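Local coordinates for SAM-dependent methyltransferase (Pyrococcus horikoshii, PDB 1WZN), which probably transfers a methyl group from S-adenosylmethionine to an unspecified substrate, and is seen here with the by-product S-adenosyl-L-homocysteine bound, at residues V45-A49 with V97-F102; V66-L71 with I90-D96; G164-L168 with I191-N195. One frame throughout, in Å; residues are numbered along the deposited sequence.

Contact 1: V45-A49 with V97-F102. With SAH (S-adenosyl-L-homocysteine), chain F.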
loop_
_atom_site.group_PDB
_atom_site.type_symbol
_atom_site.label_atom_id
_atom_site.label_comp_id
_atom_site.label_asym_id
_atom_site.label_seq_id
_atom_site.Cartn_x
_atom_site.Cartn_y
_atom_site.Cartn_z
ATOM N N VAL A 45 21.322 29.710 28.901
ATOM C CA VAL A 45 20.952 28.419 28.320
ATOM C C VAL A 45 22.105 27.748 27.588
ATOM O O VAL A 45 22.849 28.402 26.872
ATOM C CB VAL A 45 19.808 28.602 27.300
ATOM C CG1 VAL A 45 19.366 27.257 26.744
ATOM C CG2 VAL A 45 18.635 29.324 27.955
ATOM N N LEU A 46 22.238 26.439 27.776
ATOM C CA LEU A 46 23.264 25.652 27.100
ATOM C C LEU A 46 22.498 24.858 26.046
ATOM O O LEU A 46 21.630 24.060 26.395
ATOM C CB LEU A 46 23.939 24.673 28.070
ATOM C CG LEU A 46 24.875 23.627 27.442
ATOM C CD1 LEU A 46 26.035 24.313 26.751
ATOM C CD2 LEU A 46 25.394 22.677 28.518
ATOM N N ASP A 47 22.796 25.087 24.772
ATOM C CA ASP A 47 22.109 24.362 23.706
ATOM C C ASP A 47 23.064 23.300 23.151
ATOM O O ASP A 47 23.990 23.612 22.407
ATOM C CB ASP A 47 21.665 25.335 22.603
ATOM C CG ASP A 47 20.828 24.656 21.533
ATOM O OD1 ASP A 47 20.089 23.711 21.886
ATOM O OD2 ASP A 47 20.902 25.066 20.354
ATOM N N LEU A 48 22.825 22.044 23.533
ATOM C CA LEU A 48 23.659 20.908 23.134
ATOM C C LEU A 48 23.365 20.404 21.718
ATOM O O LEU A 48 22.207 20.294 21.328
ATOM C CB LEU A 48 23.466 19.765 24.142
ATOM C CG LEU A 48 23.778 20.095 25.619
ATOM C CD1 LEU A 48 23.316 18.943 26.513
ATOM C CD2 LEU A 48 25.269 20.321 25.804
ATOM N N ALA A 49 24.425 20.063 20.984
ATOM C CA ALA A 49 24.328 19.604 19.594
ATOM C C ALA A 49 23.528 20.664 18.849
ATOM O O ALA A 49 22.533 20.372 18.185
ATOM C CB ALA A 49 23.637 18.237 19.518
ATOM N N VAL A 97 28.921 16.230 23.401
ATOM C CA VAL A 97 27.994 16.476 24.502
ATOM C C VAL A 97 28.208 15.494 25.653
ATOM O O VAL A 97 27.904 15.811 26.805
ATOM C CB VAL A 97 26.502 16.369 24.064
ATOM C CG1 VAL A 97 26.173 17.444 23.037
ATOM C CG2 VAL A 97 26.204 14.981 23.513
ATOM N N LEU A 98 28.729 14.306 25.348
ATOM C CA LEU A 98 28.958 13.304 26.387
ATOM C C LEU A 98 30.169 13.628 27.249
ATOM O O LEU A 98 30.436 12.946 28.240
ATOM C CB LEU A 98 29.134 11.919 25.763
ATOM C CG LEU A 98 27.944 11.403 24.952
ATOM C CD1 LEU A 98 28.277 10.035 24.373
ATOM C CD2 LEU A 98 26.705 11.321 25.834
ATOM N N GLU A 99 30.899 14.669 26.874
ATOM C CA GLU A 99 32.091 15.056 27.612
ATOM C C GLU A 99 32.000 16.429 28.263
ATOM O O GLU A 99 33.015 16.971 28.701
ATOM C CB GLU A 99 33.308 15.012 26.685
ATOM C CG GLU A 99 33.732 13.608 26.276
ATOM C CD GLU A 99 34.719 13.607 25.119
ATOM O OE1 GLU A 99 35.475 14.591 24.974
ATOM O OE2 GLU A 99 34.748 12.613 24.360
ATOM N N ILE A 100 30.804 17.007 28.325
ATOM C CA ILE A 100 30.689 18.318 28.947
ATOM C C ILE A 100 31.044 18.195 30.422
ATOM O O ILE A 100 30.882 17.128 31.022
ATOM C CB ILE A 100 29.268 18.920 28.814
ATOM C CG1 ILE A 100 28.232 18.012 29.486
ATOM C CG2 ILE A 100 28.941 19.150 27.339
ATOM C CD1 ILE A 100 26.825 18.604 29.497
ATOM N N ALA A 101 31.533 19.284 31.004
ATOM C CA ALA A 101 31.920 19.272 32.410
ATOM C C ALA A 101 31.422 20.503 33.159
ATOM O O ALA A 101 31.999 20.903 34.174
ATOM C CB ALA A 101 33.439 19.165 32.526
ATOM N N PHE A 102 30.346 21.101 32.660
ATOM C CA PHE A 102 29.776 22.277 33.299
ATOM C C PHE A 102 29.211 21.867 34.648
ATOM O O PHE A 102 28.647 20.780 34.790
ATOM C CB PHE A 102 28.680 22.867 32.416
ATOM C CG PHE A 102 29.169 23.286 31.064
ATOM C CD1 PHE A 102 30.053 24.355 30.933
ATOM C CD2 PHE A 102 28.769 22.602 29.925
ATOM C CE1 PHE A 102 30.530 24.736 29.681
ATOM C CE2 PHE A 102 29.239 22.969 28.673
ATOM C CZ PHE A 102 30.124 24.042 28.548
HETATM N N SAH F . 19.945 21.425 17.300
HETATM C CA SAH F . 20.095 21.711 15.809
HETATM C CB SAH F . 20.715 20.621 14.978
HETATM C CG SAH F . 20.066 19.252 14.856
HETATM S SD SAH F . 21.216 18.234 13.827
HETATM C C SAH F . 18.637 22.090 15.285
HETATM O O SAH F . 17.675 22.098 16.076
HETATM O OXT SAH F . 18.554 22.387 14.028
HETATM C "C5'" SAH F . 21.985 17.155 14.973
HETATM C "C4'" SAH F . 23.353 17.781 15.535
HETATM O "O4'" SAH F . 23.833 16.753 16.409
HETATM C "C3'" SAH F . 24.462 17.967 14.526
HETATM O "O3'" SAH F . 24.834 19.343 14.439
HETATM C "C2'" SAH F . 25.601 17.006 15.064
HETATM O "O2'" SAH F . 26.905 17.495 14.776
HETATM C "C1'" SAH F . 25.276 16.928 16.545
HETATM N N9 SAH F . 25.766 15.890 17.243
HETATM C C8 SAH F . 25.625 14.514 17.117
HETATM N N7 SAH F . 26.257 13.809 17.996
HETATM C C5 SAH F . 26.904 14.773 18.817
HETATM C C6 SAH F . 27.752 14.620 19.965
HETATM N N6 SAH F . 28.096 13.434 20.485
HETATM N N1 SAH F . 28.201 15.804 20.514
HETATM C C2 SAH F . 27.875 17.031 20.015
HETATM N N3 SAH F . 27.062 17.216 18.916
HETATM C C4 SAH F . 26.617 16.050 18.371
#
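Two segments that share no hydrogen bond with each other each give a backbone atom to the same ligand. Ala49 O accepts a bond from the amino N of SAH at 2.9 Å, and Val97 N donates to the adenine N1 of SAH at 3.0 Å, so SAH is bound at its amino-acid end by one loop and at its base by the other. Between the segments, side chains meet through apolar contacts. Leu46 and Leu48, on strand 44-48, point toward the loop that follows strand 91-94: Leu48 CB meets Val97 CG1 at 3.7 Å, Leu48 CD2 meets Ile100 CG2 at 4.1 Å, and Leu46 CD2 lies 3.7 Å from Phe102 CD2. Leu69 of the neighbouring strand joins this cluster. Such loops at the carboxyl ends of parallel strands form the cofactor site of Rossmann-like methyltransferases. Apolar packing holds the loop against strand 44-48, while within this contact both hydrogen bonds to SAH come from main-chain atoms, whose polarity does not depend on side-chain identity.

Contact 2: V66-L71 with I90-D96. With SAH (S-adenosyl-L-homocysteine), chain F.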
loop_
_atom_site.group_PDB
_atom_site.type_symbol
_atom_site.label_atom_id
_atom_site.label_comp_id
_atom_site.label_asym_id
_atom_site.label_seq_id
_atom_site.Cartn_x
_atom_site.Cartn_y
_atom_site.Cartn_z
ATOM N N VAL A 66 23.107 32.547 25.541
ATOM C CA VAL A 66 23.230 31.169 25.078
ATOM C C VAL A 66 24.628 30.691 24.735
ATOM O O VAL A 66 25.441 31.436 24.183
ATOM C CB VAL A 66 22.333 30.958 23.835
ATOM C CG1 VAL A 66 22.224 29.473 23.490
ATOM C CG2 VAL A 66 20.961 31.563 24.094
ATOM N N VAL A 67 24.899 29.441 25.094
ATOM C CA VAL A 67 26.166 28.785 24.784
ATOM C C VAL A 67 25.764 27.587 23.920
ATOM O O VAL A 67 24.944 26.777 24.340
ATOM C CB VAL A 67 26.866 28.264 26.056
ATOM C CG1 VAL A 67 28.098 27.441 25.679
ATOM C CG2 VAL A 67 27.266 29.443 26.949
ATOM N N GLY A 68 26.315 27.488 22.711
ATOM C CA GLY A 68 25.973 26.370 21.841
ATOM C C GLY A 68 27.159 25.440 21.691
ATOM O O GLY A 68 28.283 25.901 21.520
ATOM N N LEU A 69 26.916 24.134 21.764
ATOM C CA LEU A 69 27.984 23.150 21.642
ATOM C C LEU A 69 27.672 22.144 20.539
ATOM O O LEU A 69 26.559 21.630 20.456
ATOM C CB LEU A 69 28.152 22.394 22.968
ATOM C CG LEU A 69 29.131 21.218 22.977
ATOM C CD1 LEU A 69 30.563 21.731 23.009
ATOM C CD2 LEU A 69 28.862 20.352 24.192
ATOM N N ASP A 70 28.649 21.866 19.685
ATOM C CA ASP A 70 28.436 20.878 18.638
ATOM C C ASP A 70 29.729 20.142 18.333
ATOM O O ASP A 70 30.827 20.689 18.448
ATOM C CB ASP A 70 27.857 21.523 17.367
ATOM C CG ASP A 70 27.174 20.504 16.458
ATOM O OD1 ASP A 70 27.876 19.842 15.671
ATOM O OD2 ASP A 70 25.935 20.349 16.550
ATOM N N LEU A 71 29.585 18.877 17.964
ATOM C CA LEU A 71 30.722 18.036 17.646
ATOM C C LEU A 71 31.415 18.470 16.358
ATOM O O LEU A 71 32.631 18.335 16.225
ATOM C CB LEU A 71 30.259 16.579 17.502
ATOM C CG LEU A 71 31.323 15.512 17.233
ATOM C CD1 LEU A 71 32.318 15.472 18.389
ATOM C CD2 LEU A 71 30.644 14.152 17.074
ATOM N N ILE A 90 26.616 34.935 20.845
ATOM C CA ILE A 90 26.461 33.565 21.323
ATOM C C ILE A 90 27.834 32.922 21.384
ATOM O O ILE A 90 28.660 33.125 20.498
ATOM C CB ILE A 90 25.588 32.717 20.355
ATOM C CG1 ILE A 90 24.182 33.316 20.257
ATOM C CG2 ILE A 90 25.537 31.263 20.832
ATOM C CD1 ILE A 90 23.325 32.727 19.135
ATOM N N GLU A 91 28.085 32.160 22.438
ATOM C CA GLU A 91 29.356 31.473 22.568
ATOM C C GLU A 91 29.188 30.075 21.967
ATOM O O GLU A 91 28.488 29.229 22.530
ATOM C CB GLU A 91 29.763 31.372 24.046
ATOM C CG GLU A 91 30.957 30.457 24.300
ATOM C CD GLU A 91 31.418 30.468 25.746
ATOM O OE1 GLU A 91 30.570 30.632 26.651
ATOM O OE2 GLU A 91 32.633 30.294 25.979
ATOM N N PHE A 92 29.806 29.846 20.812
ATOM C CA PHE A 92 29.736 28.544 20.155
ATOM C C PHE A 92 31.014 27.762 20.460
ATOM O O PHE A 92 32.124 28.275 20.292
ATOM C CB PHE A 92 29.550 28.721 18.643
ATOM C CG PHE A 92 28.146 29.092 18.249
ATOM C CD1 PHE A 92 27.106 28.173 18.391
ATOM C CD2 PHE A 92 27.854 30.360 17.756
ATOM C CE1 PHE A 92 25.789 28.512 18.044
ATOM C CE2 PHE A 92 26.551 30.710 17.408
ATOM C CZ PHE A 92 25.514 29.786 17.550
ATOM N N LEU A 93 30.843 26.524 20.912
ATOM C CA LEU A 93 31.960 25.659 21.283
ATOM C C LEU A 93 31.903 24.318 20.568
ATOM O O LEU A 93 30.821 23.778 20.342
ATOM C CB LEU A 93 31.918 25.377 22.787
ATOM C CG LEU A 93 31.798 26.563 23.744
ATOM C CD1 LEU A 93 31.461 26.068 25.149
ATOM C CD2 LEU A 93 33.096 27.337 23.737
ATOM N N GLN A 94 33.071 23.773 20.246
ATOM C CA GLN A 94 33.137 22.465 19.604
ATOM C C GLN A 94 33.419 21.452 20.697
ATOM O O GLN A 94 34.211 21.712 21.608
ATOM C CB GLN A 94 34.257 22.418 18.562
ATOM C CG GLN A 94 34.342 21.098 17.767
ATOM C CD GLN A 94 34.903 19.936 18.577
ATOM O OE1 GLN A 94 35.866 20.101 19.330
ATOM N NE2 GLN A 94 34.314 18.750 18.412
ATOM N N GLY A 95 32.763 20.302 20.615
ATOM C CA GLY A 95 32.971 19.271 21.611
ATOM C C GLY A 95 31.858 18.245 21.585
ATOM O O GLY A 95 30.818 18.452 20.957
ATOM N N ASP A 96 32.091 17.138 22.278
ATOM C CA ASP A 96 31.136 16.040 22.378
ATOM C C ASP A 96 30.236 16.328 23.583
ATOM O O ASP A 96 30.736 16.645 24.672
ATOM C CB ASP A 96 31.913 14.739 22.608
ATOM C CG ASP A 96 31.047 13.497 22.504
ATOM O OD1 ASP A 96 29.838 13.562 22.804
ATOM O OD2 ASP A 96 31.597 12.439 22.139
HETATM N N SAH F . 19.945 21.425 17.300
HETATM C CA SAH F . 20.095 21.711 15.809
HETATM C CB SAH F . 20.715 20.621 14.978
HETATM C CG SAH F . 20.066 19.252 14.856
HETATM S SD SAH F . 21.216 18.234 13.827
HETATM C C SAH F . 18.637 22.090 15.285
HETATM O O SAH F . 17.675 22.098 16.076
HETATM O OXT SAH F . 18.554 22.387 14.028
HETATM C "C5'" SAH F . 21.985 17.155 14.973
HETATM C "C4'" SAH F . 23.353 17.781 15.535
HETATM O "O4'" SAH F . 23.833 16.753 16.409
HETATM C "C3'" SAH F . 24.462 17.967 14.526
HETATM O "O3'" SAH F . 24.834 19.343 14.439
HETATM C "C2'" SAH F . 25.601 17.006 15.064
HETATM O "O2'" SAH F . 26.905 17.495 14.776
HETATM C "C1'" SAH F . 25.276 16.928 16.545
HETATM N N9 SAH F . 25.766 15.890 17.243
HETATM C C8 SAH F . 25.625 14.514 17.117
HETATM N N7 SAH F . 26.257 13.809 17.996
HETATM C C5 SAH F . 26.904 14.773 18.817
HETATM C C6 SAH F . 27.752 14.620 19.965
HETATM N N6 SAH F . 28.096 13.434 20.485
HETATM N N1 SAH F . 28.201 15.804 20.514
HETATM C C2 SAH F . 27.875 17.031 20.015
HETATM N N3 SAH F . 27.062 17.216 18.916
HETATM C C4 SAH F . 26.617 16.050 18.371
#
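This is a parallel strand pairing at the edge of the Rossmann-like sheet, where strands 65-70 and 91-94 are joined through helix 73-85 in a beta-alpha-beta unit. The strand axes approach to 4.6 Å at 21°, and five backbone hydrogen bonds form the ladder: Glu91 N donates to Val66 O (3.2 Å), Gly68 N to Glu91 O (2.8 Å), Leu93 N to Gly68 O (2.7 Å), Asp70 N to Leu93 O (3.0 Å) and Gly95 N to Asp70 O (2.9 Å). On one face Val67 CG1 packs against Leu93 CD1 at 3.7 Å; on the other, Gly68 makes room for Phe92, since a CB at Gly68 would clash with the ring. Gly95 adopts backbone angles that would jam a CB against the preceding carbonyl. Just where the strands end, two acids meet SAH. Asp70, closing strand 65-70, is the ribose-binding acid characteristic of the second strand in this fold: its OD1 accepts from O2' of SAH at 2.7 Å and its OD2 from O3' at 2.6 Å. In the loop after strand 91-94, Asp96 OD1 accepts a hydrogen bond from N6 of SAH at 2.9 Å. Besides the backbone bonds, Gln94 NE2 donates to Leu71 O at 2.8 Å.

Contact 3: G164-L168 with I191-N195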
loop_
_atom_site.group_PDB
_atom_site.type_symbol
_atom_site.label_atom_id
_atom_site.label_comp_id
_atom_site.label_asym_id
_atom_site.label_seq_id
_atom_site.Cartn_x
_atom_site.Cartn_y
_atom_site.Cartn_z
ATOM N N GLY A 164 20.552 29.046 -3.763
ATOM C CA GLY A 164 21.147 29.839 -4.823
ATOM C C GLY A 164 20.794 29.229 -6.167
ATOM O O GLY A 164 19.621 28.989 -6.455
ATOM N N GLU A 165 21.806 28.954 -6.980
ATOM C CA GLU A 165 21.590 28.368 -8.298
ATOM C C GLU A 165 21.590 26.841 -8.264
ATOM O O GLU A 165 21.356 26.188 -9.288
ATOM C CB GLU A 165 22.676 28.838 -9.264
ATOM C CG GLU A 165 22.724 30.339 -9.455
ATOM C CD GLU A 165 23.742 30.749 -10.502
ATOM O OE1 GLU A 165 23.593 30.328 -11.671
ATOM O OE2 GLU A 165 24.689 31.489 -10.157
ATOM N N GLU A 166 21.855 26.273 -7.093
ATOM C CA GLU A 166 21.894 24.823 -6.965
ATOM C C GLU A 166 20.571 24.234 -6.503
ATOM O O GLU A 166 19.931 24.738 -5.580
ATOM C CB GLU A 166 23.015 24.416 -6.008
ATOM C CG GLU A 166 24.397 24.871 -6.465
ATOM C CD GLU A 166 25.524 24.250 -5.660
ATOM O OE1 GLU A 166 25.447 24.270 -4.416
ATOM O OE2 GLU A 166 26.495 23.751 -6.271
ATOM N N LYS A 167 20.157 23.157 -7.160
ATOM C CA LYS A 167 18.918 22.500 -6.800
ATOM C C LYS A 167 19.251 21.185 -6.119
ATOM O O LYS A 167 20.133 20.441 -6.561
ATOM C CB LYS A 167 18.058 22.278 -8.047
ATOM C CG LYS A 167 17.590 23.603 -8.642
ATOM C CD LYS A 167 16.818 23.442 -9.927
ATOM C CE LYS A 167 16.493 24.817 -10.511
ATOM N NZ LYS A 167 15.848 24.720 -11.855
ATOM N N LEU A 168 18.565 20.917 -5.018
ATOM C CA LEU A 168 18.815 19.689 -4.284
ATOM C C LEU A 168 17.653 18.724 -4.417
ATOM O O LEU A 168 16.508 19.094 -4.167
ATOM C CB LEU A 168 19.052 19.996 -2.801
ATOM C CG LEU A 168 20.444 20.472 -2.373
ATOM C CD1 LEU A 168 20.804 21.779 -3.063
ATOM C CD2 LEU A 168 20.459 20.650 -0.858
ATOM N N ILE A 191 23.055 17.284 -5.724
ATOM C CA ILE A 191 23.158 18.731 -5.910
ATOM C C ILE A 191 23.351 19.016 -7.392
ATOM O O ILE A 191 24.399 18.714 -7.962
ATOM C CB ILE A 191 24.349 19.288 -5.100
ATOM C CG1 ILE A 191 24.186 18.878 -3.633
ATOM C CG2 ILE A 191 24.407 20.813 -5.199
ATOM C CD1 ILE A 191 25.324 19.330 -2.739
ATOM N N LEU A 192 22.325 19.596 -8.005
ATOM C CA LEU A 192 22.327 19.898 -9.432
ATOM C C LEU A 192 22.672 21.335 -9.783
ATOM O O LEU A 192 22.054 22.271 -9.277
ATOM C CB LEU A 192 20.952 19.586 -10.037
ATOM C CG LEU A 192 20.555 18.132 -10.296
ATOM C CD1 LEU A 192 20.737 17.302 -9.036
ATOM C CD2 LEU A 192 19.102 18.094 -10.781
ATOM N N ARG A 193 23.657 21.497 -10.660
ATOM C CA ARG A 193 24.058 22.815 -11.135
ATOM C C ARG A 193 23.261 23.097 -12.411
ATOM O O ARG A 193 22.746 22.172 -13.045
ATOM C CB ARG A 193 25.563 22.849 -11.419
ATOM C CG ARG A 193 26.411 22.655 -10.164
ATOM C CD ARG A 193 27.837 23.122 -10.371
ATOM N NE ARG A 193 27.894 24.549 -10.681
ATOM C CZ ARG A 193 27.547 25.518 -9.838
ATOM N NH1 ARG A 193 27.116 25.224 -8.617
ATOM N NH2 ARG A 193 27.626 26.787 -10.218
ATOM N N PRO A 194 23.135 24.378 -12.792
ATOM C CA PRO A 194 22.399 24.807 -13.987
ATOM C C PRO A 194 22.723 24.045 -15.271
ATOM O O PRO A 194 21.822 23.730 -16.049
ATOM C CB PRO A 194 22.752 26.289 -14.090
ATOM C CG PRO A 194 22.859 26.690 -12.649
ATOM C CD PRO A 194 23.668 25.544 -12.063
ATOM N N ASN A 195 24.000 23.744 -15.489
ATOM C CA ASN A 195 24.410 23.034 -16.698
ATOM C C ASN A 195 24.191 21.521 -16.626
ATOM O O ASN A 195 24.555 20.792 -17.550
ATOM C CB ASN A 195 25.881 23.322 -17.008
ATOM C CG ASN A 195 26.818 22.789 -15.943
ATOM O OD1 ASN A 195 26.390 22.145 -14.984
ATOM N ND2 ASN A 195 28.110 23.052 -16.110
HETATM O O HOH W 1 20.595 24.101 -10.713
#
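Glu166 lays its carboxylate end over Ile191, with Glu166 CD 3.6 Å from Ile191 CG2, and reaches on to Arg193, where Glu166 OE2 and Arg193 NH1 form a salt bridge at 2.8 Å. The hydrogen bond within that bridge is weak, its angle being poor, and the other carboxylate oxygen, Glu166 OE1, is bonded to Tyr11. Beneath these side chains lies the open end of an antiparallel beta hairpin. Lys167 and Leu192 form a hydrogen-bonded pair, Lys167 N to Leu192 O at 3.0 Å and Leu192 N to Lys167 O at 2.8 Å; Leu168 and Ile191 follow as a non-hydrogen-bonded pair, with Leu168 CG 4.3 Å from Ile191 CG1. Toward Glu165 and Pro194 the chains part, and a water bridges the gap, donating to Glu165 O at 2.6 Å and to Leu192 O at 2.7 Å. Pro194 CD rests 3.7 Å from Glu165 O. A second subunit lies against this end: Leu192 packs on Leu188 of that chain and Asn195 O accepts from its Lys199 NZ. Strands 166-177 and 182-192 are the central pair of a four-stranded antiparallel sheet, flanked by strands 157-163 and 198-208.

Contacts 1 and 2 touch, their centres about 7 Å apart, and both reach one mixed sheet, in which strands 44-48 and 65-70 are neighbours. Along the chain, both segments of contact 2 fall between those of contact 1, so successive strand ends and the loops after them converge on a single SAH. Contact 3 comes later in the sequence and in a different sheet, its centre about 36 Å from that of contact 1 and about 31 Å from that of contact 2, with no touch. The general principle is a division by location: the Rossmann-like sheet and its loops bind SAH, whereas the separate antiparallel sheet, at contact 3, reaches a second subunit.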